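Local coordinates for protein alanine racemase, biosynthetic (Pseudomonas aeruginosa PAO1, PDB 6A2F) that belongs to the fold-type III alanine racemase family, pairing an alpha/beta barrel domain with a beta-rich domain, and carries a covalently bound pyridoxal phosphate cofactor, at residues A64-R68 with Q93-D97; E153-H159 with D185-L191; S194-L198 with R209-M213. The contacts are given in a common frame with arbitrary orientation. Residues are numbered along the deposited sequence.

How the contacts relate
From the N terminus, contact 1 comes first. It closes the chain segment that runs from helix 61-70 through strand 75-78 and helix 87-93, and so ties helix 61-70 to the end of helix 87-93, the next helix of the barrel's outer layer. Contact 2 follows. It closes the beta-alpha-beta unit of strand 151-157, helix 169-179 and strand 189-190. Contact 3 closes the short excursion from helix 194-199 through strand 207-208 to the cofactor site. The three are in series; none nests in or crosses another. Contacts 2 and 3 touch: R209 NH2 lies 2.9 Å from both S158 O and H159 ND1. Contact 1 stands apart, its nearest atoms about 5 Å from contact 2.

Contact 1. Residues A64-R68 with Q93-D97; sequences AAEVR and QLRLD
This contact packs a helix of the alpha/beta barrel against the Schellman motif that ends the next helix. Segment 64-68 is helical throughout, with R68 N bonded to A64 O at 2.8 Å, and belongs to helix 61-70. Segment 93-97 leaves helix 87-93 and leads to strand 98-100. Q93 is still helical. R95 turns the chain with positive phi (51/61), and L96 and D97 are extended. The nearest CA pairs are R68 with L94 at 6.5 Å and A64 with L96 at 7.8 Å.

R68 and L94 have the most surface buried. R68 points toward the turn with chi1 t and chi2 and chi3 both p. This folds its guanidinium over so that its edge meets two backbone carbonyls just where the helix ends. R68 NE donates to L94 O at 2.6 Å (159°), and R68 NH2 adds a weak bond to L94 O at 3.0 Å. The NH1 side is also used: it bonds A74 O and H71 O, so R68 links the turn to the end of its own helix and the approach to strand 75-78.

L94 (chi1 m, chi2 t) lies along the helix. Its CD1 is 3.9 Å from A65 CB, and its CD2 is 4.1 Å from R68 CG.

L96, also m and t, turns its end inward to the buried side. L96 CD1 meets A64 CB at 3.6 Å. L96 also packs on I76 and L61, so this corner joins the hydrophobic layer over strand 75-78. Between the two leucines, R68 NH2 donates to R95 O at 2.8 Å, with an angle of 130°.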
loop_
_atom_site.group_PDB
_atom_site.type_symbol
_atom_site.label_atom_id
_atom_site.label_comp_id
_atom_site.label_asym_id
_atom_site.label_seq_id
_atom_site.Cartn_x
_atom_site.Cartn_y
_atom_site.Cartn_z
ATOM N N ALA A 64 -18.774 -6.951 -4.195
ATOM C CA ALA A 64 -19.898 -7.426 -4.988
ATOM C C ALA A 64 -21.072 -6.445 -4.942
ATOM O O ALA A 64 -21.741 -6.225 -5.955
ATOM C CB ALA A 64 -20.331 -8.811 -4.521
ATOM N N ALA A 65 -21.304 -5.853 -3.771
ATOM C CA ALA A 65 -22.389 -4.886 -3.587
ATOM C C ALA A 65 -22.174 -3.653 -4.451
ATOM O O ALA A 65 -23.121 -3.124 -5.025
ATOM C CB ALA A 65 -22.524 -4.497 -2.121
ATOM N N GLU A 66 -20.919 -3.211 -4.532
ATOM C CA GLU A 66 -20.526 -2.110 -5.399
ATOM C C GLU A 66 -20.776 -2.448 -6.873
ATOM O O GLU A 66 -21.307 -1.618 -7.615
ATOM C CB GLU A 66 -19.060 -1.737 -5.161
ATOM C CG GLU A 66 -18.585 -0.541 -5.972
ATOM C CD GLU A 66 -17.136 -0.160 -5.708
ATOM O OE1 GLU A 66 -16.773 0.991 -6.034
ATOM O OE2 GLU A 66 -16.355 -0.993 -5.186
ATOM N N VAL A 67 -20.415 -3.664 -7.286
ATOM C CA VAL A 67 -20.628 -4.106 -8.671
ATOM C C VAL A 67 -22.120 -4.203 -9.015
ATOM O O VAL A 67 -22.543 -3.714 -10.067
ATOM C CB VAL A 67 -19.892 -5.433 -8.989
ATOM C CG1 VAL A 67 -20.172 -5.878 -10.417
ATOM C CG2 VAL A 67 -18.392 -5.282 -8.781
ATOM N N ARG A 68 -22.914 -4.805 -8.127
ATOM C CA ARG A 68 -24.355 -4.951 -8.359
ATOM C C ARG A 68 -25.050 -3.595 -8.449
ATOM O O ARG A 68 -25.981 -3.414 -9.243
ATOM C CB ARG A 68 -25.017 -5.828 -7.284
ATOM C CG ARG A 68 -26.520 -6.044 -7.460
ATOM C CD ARG A 68 -26.877 -6.721 -8.778
ATOM N NE ARG A 68 -26.598 -8.156 -8.765
ATOM C CZ ARG A 68 -26.221 -8.865 -9.829
ATOM N NH1 ARG A 68 -26.059 -8.278 -11.007
ATOM N NH2 ARG A 68 -25.992 -10.166 -9.715
ATOM N N GLN A 93 -29.985 -11.352 -1.898
ATOM C CA GLN A 93 -30.554 -10.083 -2.362
ATOM C C GLN A 93 -29.820 -9.572 -3.607
ATOM O O GLN A 93 -30.451 -9.090 -4.546
ATOM C CB GLN A 93 -30.518 -9.031 -1.239
ATOM C CG GLN A 93 -31.078 -7.653 -1.598
ATOM C CD GLN A 93 -30.874 -6.606 -0.502
ATOM O OE1 GLN A 93 -30.197 -5.587 -0.707
ATOM N NE2 GLN A 93 -31.464 -6.845 0.662
ATOM N N LEU A 94 -28.492 -9.699 -3.611
ATOM C CA LEU A 94 -27.661 -9.188 -4.701
ATOM C C LEU A 94 -27.505 -10.183 -5.854
ATOM O O LEU A 94 -26.809 -9.901 -6.836
ATOM C CB LEU A 94 -26.287 -8.758 -4.175
ATOM C CG LEU A 94 -26.237 -7.759 -3.011
ATOM C CD1 LEU A 94 -24.825 -7.659 -2.435
ATOM C CD2 LEU A 94 -26.771 -6.392 -3.415
ATOM N N ARG A 95 -28.161 -11.338 -5.730
ATOM C CA ARG A 95 -28.131 -12.395 -6.750
ATOM C C ARG A 95 -26.703 -12.764 -7.188
ATOM O O ARG A 95 -26.330 -12.629 -8.360
ATOM C CB ARG A 95 -29.010 -12.018 -7.947
ATOM C CG ARG A 95 -30.504 -12.068 -7.667
ATOM C CD ARG A 95 -31.279 -11.962 -8.975
ATOM N NE ARG A 95 -32.625 -12.544 -8.896
ATOM C CZ ARG A 95 -33.208 -13.237 -9.878
ATOM N NH1 ARG A 95 -34.436 -13.718 -9.712
ATOM N NH2 ARG A 95 -32.566 -13.459 -11.021
ATOM N N LEU A 96 -25.917 -13.236 -6.223
ATOM C CA LEU A 96 -24.504 -13.525 -6.435
ATOM C C LEU A 96 -24.235 -15.008 -6.620
ATOM O O LEU A 96 -24.985 -15.856 -6.122
ATOM C CB LEU A 96 -23.671 -13.000 -5.263
ATOM C CG LEU A 96 -23.786 -11.518 -4.892
ATOM C CD1 LEU A 96 -22.908 -11.226 -3.690
ATOM C CD2 LEU A 96 -23.417 -10.616 -6.058
ATOM N N ASP A 97 -23.166 -15.309 -7.355
ATOM C CA ASP A 97 -22.655 -16.667 -7.460
ATOM C C ASP A 97 -21.824 -16.967 -6.228
ATOM O O ASP A 97 -20.898 -16.219 -5.897
ATOM C CB ASP A 97 -21.795 -16.839 -8.708
ATOM C CG ASP A 97 -22.612 -17.002 -9.968
ATOM O OD1 ASP A 97 -23.786 -16.569 -10.006
ATOM O OD2 ASP A 97 -22.065 -17.572 -10.934
#

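Contact 2. Residues E153-H159 with D185-L191; sequences ELNLISH and DFDQRSL
Two parallel neighbours of the barrel sheet meet here, the strands of a beta-alpha-beta unit connected through helix 169-179. CA pairs run N155-Q188, L156-R189 and I157-S190, each at 4.8 Å.

E153 is already within strand 151-157. Its OE1 takes N155 ND2 at 3.0 Å and forms a salt bridge with R75. L154 N donates to D187 OD2 at 2.9 Å, and D187 N returns to L154 O at 2.8 Å. D187 has helical angles (-77/-39), so the ladder shifts by one residue before becoming regular.

L156 bonds to the residues before and after R189: L156 N to Q188 O at 2.9 Å, and S190 N to L156 O at 2.9 Å. Its CB sits over the face of the F186 ring (chi1 m), 3.5 Å from the centroid, a CH-pi contact.

I157 faces the same side of the sheet as S190; I157 CA is 3.2 Å from S190 O. S158 N makes the last rung, to S190 O at 3.2 Å, and S158 OG bonds L124 O, just past the end of strand 118-123. H159 leaves the ladder toward the active site near the bound D-lysine, and H159 NE2 bonds Y254 OH of the second subunit.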
loop_
_atom_site.group_PDB
_atom_site.type_symbol
_atom_site.label_atom_id
_atom_site.label_comp_id
_atom_site.label_asym_id
_atom_site.label_seq_id
_atom_site.Cartn_x
_atom_site.Cartn_y
_atom_site.Cartn_z
ATOM N N GLU A 153 -27.117 -23.477 -10.184
ATOM C CA GLU A 153 -26.078 -24.028 -11.020
ATOM C C GLU A 153 -25.069 -24.656 -10.108
ATOM O O GLU A 153 -24.693 -24.059 -9.117
ATOM C CB GLU A 153 -25.351 -22.925 -11.782
ATOM C CG GLU A 153 -25.723 -22.722 -13.236
ATOM C CD GLU A 153 -24.866 -21.657 -13.896
ATOM O OE1 GLU A 153 -23.912 -21.189 -13.267
ATOM O OE2 GLU A 153 -25.137 -21.276 -15.042
ATOM N N LEU A 154 -24.677 -25.885 -10.393
ATOM C CA LEU A 154 -23.599 -26.473 -9.607
ATOM C C LEU A 154 -22.360 -26.537 -10.496
ATOM O O LEU A 154 -22.389 -27.129 -11.576
ATOM C CB LEU A 154 -23.979 -27.843 -9.040
ATOM C CG LEU A 154 -23.031 -28.405 -7.966
ATOM C CD1 LEU A 154 -22.838 -27.438 -6.800
ATOM C CD2 LEU A 154 -23.509 -29.762 -7.461
ATOM N N ASN A 155 -21.286 -25.899 -10.039
ATOM C CA ASN A 155 -20.114 -25.641 -10.870
ATOM C C ASN A 155 -18.815 -26.104 -10.216
ATOM O O ASN A 155 -18.791 -26.427 -9.023
ATOM C CB ASN A 155 -20.029 -24.146 -11.206
ATOM C CG ASN A 155 -21.259 -23.636 -11.935
ATOM O OD1 ASN A 155 -21.955 -24.390 -12.615
ATOM N ND2 ASN A 155 -21.535 -22.348 -11.796
ATOM N N LEU A 156 -17.742 -26.146 -11.004
ATOM C CA LEU A 156 -16.424 -26.510 -10.493
ATOM C C LEU A 156 -15.399 -25.402 -10.737
ATOM O O LEU A 156 -15.316 -24.847 -11.840
ATOM C CB LEU A 156 -15.945 -27.834 -11.103
ATOM C CG LEU A 156 -14.573 -28.368 -10.663
ATOM C CD1 LEU A 156 -14.589 -28.838 -9.216
ATOM C CD2 LEU A 156 -14.089 -29.479 -11.586
ATOM N N ILE A 157 -14.624 -25.092 -9.699
ATOM C CA ILE A 157 -13.572 -24.077 -9.783
ATOM C C ILE A 157 -12.291 -24.533 -9.061
ATOM O O ILE A 157 -12.347 -25.155 -7.995
ATOM C CB ILE A 157 -14.060 -22.677 -9.296
ATOM C CG1 ILE A 157 -13.040 -21.582 -9.648
ATOM C CG2 ILE A 157 -14.391 -22.680 -7.804
ATOM C CD1 ILE A 157 -13.490 -20.168 -9.339
ATOM N N SER A 158 -11.146 -24.247 -9.679
ATOM C CA SER A 158 -9.844 -24.434 -9.056
ATOM C C SER A 158 -8.881 -23.385 -9.598
ATOM O O SER A 158 -9.196 -22.684 -10.563
ATOM C CB SER A 158 -9.310 -25.846 -9.300
ATOM O OG SER A 158 -8.390 -26.215 -8.290
ATOM N N HIS A 159 -7.709 -23.282 -8.982
ATOM C CA HIS A 159 -6.779 -22.199 -9.276
ATOM C C HIS A 159 -5.332 -22.705 -9.262
ATOM O O HIS A 159 -4.933 -23.414 -8.335
ATOM C CB HIS A 159 -6.980 -21.068 -8.257
ATOM C CG HIS A 159 -6.229 -19.811 -8.574
ATOM N ND1 HIS A 159 -6.631 -18.927 -9.553
ATOM C CD2 HIS A 159 -5.110 -19.281 -8.025
ATOM C CE1 HIS A 159 -5.788 -17.912 -9.600
ATOM N NE2 HIS A 159 -4.855 -18.102 -8.682
ATOM N N ASP A 185 -21.574 -34.207 -12.985
ATOM C CA ASP A 185 -22.422 -33.241 -13.677
ATOM C C ASP A 185 -22.198 -31.820 -13.155
ATOM O O ASP A 185 -22.640 -31.464 -12.057
ATOM C CB ASP A 185 -23.897 -33.640 -13.546
ATOM C CG ASP A 185 -24.822 -32.836 -14.460
ATOM O OD1 ASP A 185 -24.434 -31.747 -14.949
ATOM O OD2 ASP A 185 -25.961 -33.299 -14.682
ATOM N N PHE A 186 -21.507 -31.020 -13.961
ATOM C CA PHE A 186 -21.249 -29.617 -13.663
ATOM C C PHE A 186 -21.821 -28.733 -14.767
ATOM O O PHE A 186 -21.687 -29.041 -15.953
ATOM C CB PHE A 186 -19.743 -29.362 -13.549
ATOM C CG PHE A 186 -19.136 -29.811 -12.251
ATOM C CD1 PHE A 186 -19.537 -29.248 -11.043
ATOM C CD2 PHE A 186 -18.135 -30.778 -12.237
ATOM C CE1 PHE A 186 -18.964 -29.652 -9.842
ATOM C CE2 PHE A 186 -17.558 -31.185 -11.041
ATOM C CZ PHE A 186 -17.970 -30.618 -9.841
ATOM N N ASP A 187 -22.447 -27.629 -14.374
ATOM C CA ASP A 187 -22.986 -26.674 -15.335
ATOM C C ASP A 187 -21.883 -25.819 -15.943
ATOM O O ASP A 187 -21.917 -25.514 -17.133
ATOM C CB ASP A 187 -24.044 -25.789 -14.675
ATOM C CG ASP A 187 -25.257 -26.573 -14.234
ATOM O OD1 ASP A 187 -26.012 -27.035 -15.114
ATOM O OD2 ASP A 187 -25.456 -26.736 -13.014
ATOM N N GLN A 188 -20.912 -25.435 -15.116
ATOM C CA GLN A 188 -19.788 -24.606 -15.550
ATOM C C GLN A 188 -18.495 -25.065 -14.892
ATOM O O GLN A 188 -18.488 -25.505 -13.739
ATOM C CB GLN A 188 -20.013 -23.120 -15.217
ATOM C CG GLN A 188 -21.387 -22.551 -15.538
ATOM C CD GLN A 188 -21.622 -22.266 -17.016
ATOM O OE1 GLN A 188 -22.722 -21.901 -17.402
ATOM N NE2 GLN A 188 -20.596 -22.421 -17.841
ATOM N N ARG A 189 -17.401 -24.954 -15.636
ATOM C CA ARG A 189 -16.081 -25.293 -15.128
ATOM C C ARG A 189 -15.171 -24.104 -15.350
ATOM O O ARG A 189 -15.182 -23.500 -16.426
ATOM C CB ARG A 189 -15.512 -26.526 -15.833
ATOM C CG ARG A 189 -16.485 -27.682 -15.997
ATOM C CD ARG A 189 -15.908 -28.738 -16.923
ATOM N NE ARG A 189 -16.813 -29.032 -18.034
ATOM C CZ ARG A 189 -16.603 -28.680 -19.303
ATOM N NH1 ARG A 189 -15.503 -28.017 -19.658
ATOM N NH2 ARG A 189 -17.500 -29.001 -20.230
ATOM N N SER A 190 -14.400 -23.753 -14.325
ATOM C CA SER A 190 -13.483 -22.622 -14.408
ATOM C C SER A 190 -12.160 -22.959 -13.742
ATOM O O SER A 190 -12.135 -23.397 -12.588
ATOM C CB SER A 190 -14.100 -21.378 -13.771
ATOM O OG SER A 190 -13.255 -20.260 -13.936
ATOM N N LEU A 191 -11.067 -22.746 -14.475
ATOM C CA LEU A 191 -9.724 -23.104 -14.009
ATOM C C LEU A 191 -8.655 -22.048 -14.333
ATOM O O LEU A 191 -7.672 -21.913 -13.604
ATOM C CB LEU A 191 -9.326 -24.469 -14.586
ATOM C CG LEU A 191 -7.944 -25.092 -14.338
ATOM C CD1 LEU A 191 -7.617 -25.228 -12.858
ATOM C CD2 LEU A 191 -7.876 -26.444 -15.030
#

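Contact 3. Residues S194-L198 with R209-M213; sequences SAAVL and RPGIM
S194 lays its side chain over the turn P210-M213. With chi1 m, its OG comes within 3.6 Å of P210 CA and 3.4 Å of M213 CG. M213 N donates to S194 OG at 3.2 Å with an angle of 168°. S194 is the first residue of helix 194-199, and L198 N bonds S194 O at 3.2 Å to close the first turn. The other segment leaves strand 207-208 at R209 (-129/65) and is extended at P210. It turns at G211 (-115/-89) and enters a 3-10 segment at I212 and M213. The nearest CA pair is S194 with P210, 4.4 Å.

This pairing contributes to the phosphate-binding site of the cofactor in the alanine racemase barrel. S194 OG and G211 N both bond OP3 of the pyridoxal phosphate-modified residue at position 34, and I212 N bonds OP1. R209 points away from the helix, and its NE bonds the pyridine N1 of the same cofactor, a hallmark of alanine racemases. The other guanidinium nitrogens hold S158 O, H159 ND1 and S190 OG, at the ends of two barrel strands.

Next to the S194 hydroxyl the contact is apolar. M213 points toward the helix with chi1 p, chi2 t and chi3 m, which carries its sulfur along V197 and its methyl to L198. V197 is t, and its other methyl leans on the proline ring: V197 CG2 to P210 CD is 4.4 Å. L198 and M213 both also touch L19 of helix 10-22. M213 SD lies 3.9 Å from V197 CG1, and M213 CE lies 4.0 Å from L198 CG.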
loop_
_atom_site.group_PDB
_atom_site.type_symbol
_atom_site.label_atom_id
_atom_site.label_comp_id
_atom_site.label_asym_id
_atom_site.label_seq_id
_atom_site.Cartn_x
_atom_site.Cartn_y
_atom_site.Cartn_z
ATOM N N SER A 194 -5.123 -15.420 -15.608
ATOM C CA SER A 194 -4.518 -14.718 -16.750
ATOM C C SER A 194 -3.413 -15.550 -17.387
ATOM O O SER A 194 -3.395 -15.754 -18.606
ATOM C CB SER A 194 -3.961 -13.356 -16.331
ATOM O OG SER A 194 -4.986 -12.479 -15.900
ATOM N N ALA A 195 -2.506 -16.040 -16.544
ATOM C CA ALA A 195 -1.416 -16.906 -16.970
ATOM C C ALA A 195 -1.925 -18.045 -17.850
ATOM O O ALA A 195 -1.437 -18.240 -18.968
ATOM C CB ALA A 195 -0.667 -17.447 -15.760
ATOM N N ALA A 196 -2.926 -18.769 -17.352
ATOM C CA ALA A 196 -3.476 -19.915 -18.059
ATOM C C ALA A 196 -4.290 -19.516 -19.287
ATOM O O ALA A 196 -4.316 -20.254 -20.273
ATOM C CB ALA A 196 -4.309 -20.776 -17.116
ATOM N N VAL A 197 -4.947 -18.356 -19.229
ATOM C CA VAL A 197 -5.732 -17.850 -20.365
ATOM C C VAL A 197 -4.835 -17.696 -21.591
ATOM O O VAL A 197 -5.267 -17.925 -22.727
ATOM C CB VAL A 197 -6.429 -16.503 -20.048
ATOM C CG1 VAL A 197 -6.914 -15.812 -21.320
ATOM C CG2 VAL A 197 -7.592 -16.715 -19.093
ATOM N N LEU A 198 -3.582 -17.328 -21.347
ATOM C CA LEU A 198 -2.637 -17.079 -22.425
ATOM C C LEU A 198 -1.821 -18.305 -22.829
ATOM O O LEU A 198 -1.352 -18.381 -23.960
ATOM C CB LEU A 198 -1.707 -15.912 -22.068
ATOM C CG LEU A 198 -2.309 -14.504 -22.101
ATOM C CD1 LEU A 198 -1.540 -13.574 -21.170
ATOM C CD2 LEU A 198 -2.361 -13.946 -23.520
ATOM N N ARG A 209 -10.937 -16.614 -16.060
ATOM C CA ARG A 209 -10.891 -15.648 -14.960
ATOM C C ARG A 209 -9.684 -14.729 -15.083
ATOM O O ARG A 209 -8.787 -14.775 -14.229
ATOM C CB ARG A 209 -10.870 -16.350 -13.597
ATOM C CG ARG A 209 -11.941 -17.406 -13.398
ATOM C CD ARG A 209 -12.036 -17.833 -11.942
ATOM N NE ARG A 209 -10.754 -18.264 -11.384
ATOM C CZ ARG A 209 -10.271 -19.504 -11.457
ATOM N NH1 ARG A 209 -10.948 -20.467 -12.080
ATOM N NH2 ARG A 209 -9.098 -19.781 -10.908
ATOM N N PRO A 210 -9.645 -13.892 -16.142
ATOM C CA PRO A 210 -8.525 -12.960 -16.250
ATOM C C PRO A 210 -8.617 -11.801 -15.261
ATOM O O PRO A 210 -9.666 -11.162 -15.138
ATOM C CB PRO A 210 -8.623 -12.456 -17.693
ATOM C CG PRO A 210 -10.048 -12.630 -18.068
ATOM C CD PRO A 210 -10.503 -13.859 -17.341
ATOM N N GLY A 211 -7.513 -11.571 -14.551
ATOM C CA GLY A 211 -7.342 -10.419 -13.680
ATOM C C GLY A 211 -6.241 -9.506 -14.191
ATOM O O GLY A 211 -6.494 -8.589 -14.973
ATOM N N ILE A 212 -5.011 -9.778 -13.758
ATOM C CA ILE A 212 -3.858 -8.911 -14.025
ATOM C C ILE A 212 -3.677 -8.525 -15.503
ATOM O O ILE A 212 -3.328 -7.375 -15.805
ATOM C CB ILE A 212 -2.553 -9.502 -13.421
ATOM C CG1 ILE A 212 -1.413 -8.469 -13.405
ATOM C CG2 ILE A 212 -2.136 -10.782 -14.133
ATOM C CD1 ILE A 212 -1.563 -7.369 -12.372
ATOM N N MET A 213 -3.940 -9.464 -16.414
ATOM C CA MET A 213 -3.771 -9.208 -17.850
ATOM C C MET A 213 -4.701 -8.108 -18.361
ATOM O O MET A 213 -4.378 -7.416 -19.333
ATOM C CB MET A 213 -3.928 -10.490 -18.680
ATOM C CG MET A 213 -5.360 -10.961 -18.888
ATOM S SD MET A 213 -5.459 -12.439 -19.921
ATOM C CE MET A 213 -5.102 -11.766 -21.542
#